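Local coordinates for probable Brix domain-containing ribosomal biogenesis protein (Methanothermobacter thermautotrophicus, PDB 1W94) that probably takes part in ribosome biogenesis as an archaeal Imp4/Brix-domain protein and probably binds ribosomal RNA, at residues R15-S18 and Q19-R23; I30-K34 and M35-D39. All coordinates share one frame; numbering follows the deposited sequence.

Contact 1 (R15-S18 and Q19-R23)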
loop_
_atom_site.group_PDB
_atom_site.type_symbol
_atom_site.label_atom_id
_atom_site.label_comp_id
_atom_site.label_asym_id
_atom_site.label_seq_id
_atom_site.Cartn_x
_atom_site.Cartn_y
_atom_site.Cartn_z
ATOM N N ARG A 15 12.923 2.018 0.432
ATOM C CA ARG A 15 13.052 1.489 -0.947
ATOM C C ARG A 15 12.563 0.046 -1.072
ATOM O O ARG A 15 11.765 -0.267 -1.933
ATOM C CB ARG A 15 14.508 1.564 -1.431
ATOM C CG ARG A 15 14.872 2.931 -1.922
ATOM C CD ARG A 15 16.273 3.006 -2.576
ATOM N NE ARG A 15 16.219 3.993 -3.662
ATOM C CZ ARG A 15 16.755 5.215 -3.617
ATOM N NH1 ARG A 15 17.433 5.616 -2.552
ATOM N NH2 ARG A 15 16.626 6.035 -4.649
ATOM N N SER A 16 13.099 -0.821 -0.223
ATOM C CA SER A 16 12.756 -2.223 -0.192
ATOM C C SER A 16 11.269 -2.412 0.006
ATOM O O SER A 16 10.624 -3.192 -0.714
ATOM C CB SER A 16 13.492 -2.894 0.957
ATOM O OG SER A 16 14.830 -3.117 0.594
ATOM N N PHE A 17 10.737 -1.727 1.017
ATOM C CA PHE A 17 9.320 -1.773 1.291
ATOM C C PHE A 17 8.500 -1.390 0.065
ATOM O O PHE A 17 7.536 -2.083 -0.282
ATOM C CB PHE A 17 8.921 -0.847 2.438
ATOM C CG PHE A 17 7.418 -0.697 2.571
ATOM C CD1 PHE A 17 6.651 -1.716 3.164
ATOM C CD2 PHE A 17 6.760 0.434 2.059
ATOM C CE1 PHE A 17 5.286 -1.606 3.263
ATOM C CE2 PHE A 17 5.367 0.558 2.152
ATOM C CZ PHE A 17 4.627 -0.473 2.748
ATOM N N SER A 18 8.854 -0.271 -0.557
ATOM C CA SER A 18 8.009 0.308 -1.607
ATOM C C SER A 18 8.090 -0.507 -2.888
ATOM O O SER A 18 7.075 -0.724 -3.541
ATOM C CB SER A 18 8.373 1.775 -1.885
ATOM O OG SER A 18 8.141 2.548 -0.729
ATOM N N GLN A 19 9.293 -0.995 -3.202
ATOM C CA GLN A 19 9.457 -1.900 -4.325
ATOM C C GLN A 19 8.643 -3.191 -4.116
ATOM O O GLN A 19 7.923 -3.620 -5.020
ATOM C CB GLN A 19 10.931 -2.197 -4.570
ATOM C CG GLN A 19 11.723 -0.979 -5.102
ATOM C CD GLN A 19 13.216 -1.240 -5.266
ATOM O OE1 GLN A 19 13.800 -0.887 -6.291
ATOM N NE2 GLN A 19 13.838 -1.871 -4.268
ATOM N N ARG A 20 8.776 -3.812 -2.942
ATOM C CA ARG A 20 7.935 -4.958 -2.559
ATOM C C ARG A 20 6.436 -4.691 -2.735
ATOM O O ARG A 20 5.727 -5.497 -3.317
ATOM C CB ARG A 20 8.137 -5.280 -1.093
ATOM C CG ARG A 20 9.175 -6.327 -0.785
ATOM C CD ARG A 20 8.469 -7.587 -0.258
ATOM N NE ARG A 20 9.352 -8.713 -0.488
ATOM C CZ ARG A 20 10.073 -9.305 0.452
ATOM N NH1 ARG A 20 10.866 -10.302 0.107
ATOM N NH2 ARG A 20 9.994 -8.919 1.718
ATOM N N LEU A 21 5.944 -3.588 -2.160
ATOM C CA LEU A 21 4.508 -3.298 -2.192
ATOM C C LEU A 21 4.025 -3.118 -3.620
ATOM O O LEU A 21 2.932 -3.592 -3.993
ATOM C CB LEU A 21 4.202 -2.055 -1.367
ATOM C CG LEU A 21 2.775 -1.533 -1.384
ATOM C CD1 LEU A 21 1.769 -2.481 -0.654
ATOM C CD2 LEU A 21 2.749 -0.099 -0.773
ATOM N N SER A 22 4.834 -2.444 -4.436
ATOM C CA SER A 22 4.399 -2.169 -5.804
ATOM C C SER A 22 4.332 -3.464 -6.639
ATOM O O SER A 22 3.412 -3.658 -7.416
ATOM C CB SER A 22 5.297 -1.123 -6.445
ATOM O OG SER A 22 6.534 -1.758 -6.744
ATOM N N ARG A 23 5.257 -4.378 -6.397
ATOM C CA ARG A 23 5.197 -5.701 -6.971
ATOM C C ARG A 23 3.948 -6.433 -6.522
ATOM O O ARG A 23 3.282 -7.028 -7.343
ATOM C CB ARG A 23 6.430 -6.531 -6.589
ATOM C CG ARG A 23 7.590 -6.355 -7.509
ATOM C CD ARG A 23 8.921 -6.200 -6.732
ATOM N NE ARG A 23 9.746 -7.409 -6.702
ATOM C CZ ARG A 23 10.374 -7.914 -7.768
ATOM N NH1 ARG A 23 10.255 -7.332 -8.961
ATOM N NH2 ARG A 23 11.109 -9.024 -7.655
#
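Phe-17 and Leu-21, one helical turn apart, lie side by side and point the same way. Leu-21 turns its CD2 methyl to the ring of Phe-17, 4.0 Å from CE2 and equally close to CZ, while its CB sits over one ring face. Both residues hold CG anti to the backbone N (chi1 170° for Phe-17), which sends the two side chains off the same flank of the helix. Beneath them the backbone is regular: Leu-21 N donates to Phe-17 O at 2.9 Å, and Arg-20 N and Ser-22 N repeat the i to i+4 bond to Ser-16 O and Ser-18 O. The amide of Gln-19 reaches Arg-15 O with its hydrogen nearly in line (169°), and the extended Gln-19 side chain runs past that same oxygen, its CG 3.2 Å from Arg-15 O. This is the middle of helix 12-25, the crossover helix of a beta-alpha-beta unit between strands 3-6 and 28-29. Its apolar flank lies against the sheet, where Phe-17 meets the ring of Phe-76 at about 35° and Leu-21 packs on Phe-145. Arg-20, whose CB lies 3.3 Å from Ser-16 O, bends at chi2 and carries its guanidinium away from the turn to the carbonyls of Glu-81 and Met-82. Ser-18, buried beside Tyr-29, turns its hydroxyl back along the helix, where OG is hydrogen-bonded to Thr-14 O.

Contact 2 (I30-K34 and M35-D39)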
loop_
_atom_site.group_PDB
_atom_site.type_symbol
_atom_site.label_atom_id
_atom_site.label_comp_id
_atom_site.label_asym_id
_atom_site.label_seq_id
_atom_site.Cartn_x
_atom_site.Cartn_y
_atom_site.Cartn_z
ATOM N N ILE A 30 8.482 3.830 -9.679
ATOM C CA ILE A 30 9.586 4.667 -10.189
ATOM C C ILE A 30 10.427 5.247 -9.058
ATOM O O ILE A 30 9.896 5.610 -8.011
ATOM C CB ILE A 30 9.084 5.829 -11.086
ATOM C CG1 ILE A 30 8.152 6.758 -10.307
ATOM C CG2 ILE A 30 8.411 5.271 -12.366
ATOM C CD1 ILE A 30 8.025 8.165 -10.886
ATOM N N ASN A 31 11.736 5.366 -9.284
ATOM C CA ASN A 31 12.594 6.022 -8.306
ATOM C C ASN A 31 12.232 7.496 -8.286
ATOM O O ASN A 31 12.025 8.141 -9.341
ATOM C CB ASN A 31 14.103 5.823 -8.617
ATOM C CG ASN A 31 14.561 4.352 -8.447
ATOM O OD1 ASN A 31 14.392 3.742 -7.380
ATOM N ND2 ASN A 31 15.168 3.798 -9.494
ATOM N N ARG A 32 12.197 8.049 -7.091
ATOM C CA ARG A 32 11.724 9.405 -6.952
ATOM C C ARG A 32 12.746 10.385 -7.496
ATOM O O ARG A 32 12.382 11.436 -8.046
ATOM C CB ARG A 32 11.372 9.697 -5.497
ATOM C CG ARG A 32 10.912 11.145 -5.205
ATOM C CD ARG A 32 9.632 11.511 -5.944
ATOM N NE ARG A 32 9.190 12.876 -5.632
ATOM C CZ ARG A 32 8.408 13.209 -4.611
ATOM N NH1 ARG A 32 7.959 12.270 -3.770
ATOM N NH2 ARG A 32 8.055 14.485 -4.432
ATOM N N GLY A 33 14.025 10.027 -7.366
ATOM C CA GLY A 33 15.119 10.932 -7.684
ATOM C C GLY A 33 14.894 12.289 -7.028
ATOM O O GLY A 33 14.673 12.376 -5.819
ATOM N N LYS A 34 14.917 13.337 -7.836
ATOM C CA LYS A 34 14.760 14.694 -7.319
ATOM C C LYS A 34 13.485 15.399 -7.842
ATOM O O LYS A 34 13.400 16.634 -7.845
ATOM C CB LYS A 34 16.009 15.520 -7.668
ATOM C CG LYS A 34 17.262 15.198 -6.873
ATOM C CD LYS A 34 18.366 16.235 -7.249
ATOM C CE LYS A 34 19.764 15.797 -6.826
ATOM N NZ LYS A 34 19.923 15.632 -5.345
HETATM N N MSE A 35 12.497 14.621 -8.274
HETATM C CA MSE A 35 11.260 15.189 -8.811
HETATM C C MSE A 35 10.360 15.814 -7.753
HETATM O O MSE A 35 10.249 15.314 -6.639
HETATM C CB MSE A 35 10.443 14.101 -9.525
HETATM C CG MSE A 35 11.217 13.433 -10.649
HETATM SE SE MSE A 35 10.078 12.058 -11.445
HETATM C CE MSE A 35 9.417 12.982 -12.828
ATOM N N SER A 36 9.701 16.893 -8.143
ATOM C CA SER A 36 8.535 17.389 -7.437
ATOM C C SER A 36 7.366 16.418 -7.658
ATOM O O SER A 36 7.382 15.589 -8.560
ATOM C CB SER A 36 8.152 18.769 -7.973
ATOM O OG SER A 36 7.723 18.665 -9.317
ATOM N N LEU A 37 6.353 16.530 -6.809
ATOM C CA LEU A 37 5.117 15.781 -6.981
ATOM C C LEU A 37 4.494 16.062 -8.320
ATOM O O LEU A 37 3.984 15.155 -8.961
ATOM C CB LEU A 37 4.131 16.149 -5.888
ATOM C CG LEU A 37 3.272 15.001 -5.425
ATOM C CD1 LEU A 37 4.183 13.951 -4.771
ATOM C CD2 LEU A 37 2.252 15.550 -4.416
ATOM N N ARG A 38 4.524 17.326 -8.737
ATOM C CA ARG A 38 4.043 17.699 -10.067
ATOM C C ARG A 38 4.732 16.910 -11.204
ATOM O O ARG A 38 4.077 16.455 -12.160
ATOM C CB ARG A 38 4.165 19.211 -10.281
ATOM N N ASP A 39 6.048 16.748 -11.113
ATOM C CA ASP A 39 6.746 15.983 -12.133
ATOM C C ASP A 39 6.465 14.481 -12.018
ATOM O O ASP A 39 6.447 13.781 -13.013
ATOM C CB ASP A 39 8.234 16.320 -12.156
ATOM C CG ASP A 39 8.531 17.575 -13.010
ATOM O OD1 ASP A 39 7.651 17.983 -13.807
ATOM O OD2 ASP A 39 9.633 18.161 -12.903
#
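The carbonyl oxygen of Met-35, a selenomethionine, is gripped by two nitrogens of the Arg-32 guanidinium. NE donates at 2.8 Å to Met-35 O, and NH2 adds a weak bond to Met-35 O at 3.2 Å. The oxygen lies at the guanidinium edge, near its plane, yet NE stands 40° above the carbonyl plane. A bend at chi2 (62°) brings the arginine chain back over its own turn. That turn, Arg-32 to Met-35, is a type II' beta turn closed by Met-35 N donating to Arg-32 O at 3.2 Å; Gly-33 occupies its second position with positive phi. Main chain and side chain of Arg-32 thus both bond to Met-35. The loop leads from strand 28-29 into helix 37-44, whose N-cap is Ser-36: OG accepts from Asp-39 N at 3.1 Å. The same guanidinium packs with NH2 3.9 Å from Leu-37 CD1 in the first turn of that helix, while NH1 bonds to Thr-6 O at the end of strand 3-6. Below the turn, Met-35 bends at chi3 and sets SE 4.4 Å from Ile-30 CD1, and Val-40 touches Met-35 and Arg-32 alike.

In the fold
Contacts 1 and 2 follow one another along the chain, separated by the end of helix 12-25 and the short strand 28-29. Their centres are about 16 Å apart, and they meet lightly where Arg-15 NE lies 4.2 Å from Asn-31 OD1. The centre of contact 1 lies about 9 Å from the centre of the chain, and the contact is partly buried against the sheet; that of contact 2 lies about 18 Å from it, on the surface. Strand 3-6 relates the two, since it starts the beta-alpha-beta unit that contains the helix of contact 1 and also receives Ile-30 and Arg-32 of contact 2. Both belong to the Brix family region, in which ribosomal RNA binding is expected.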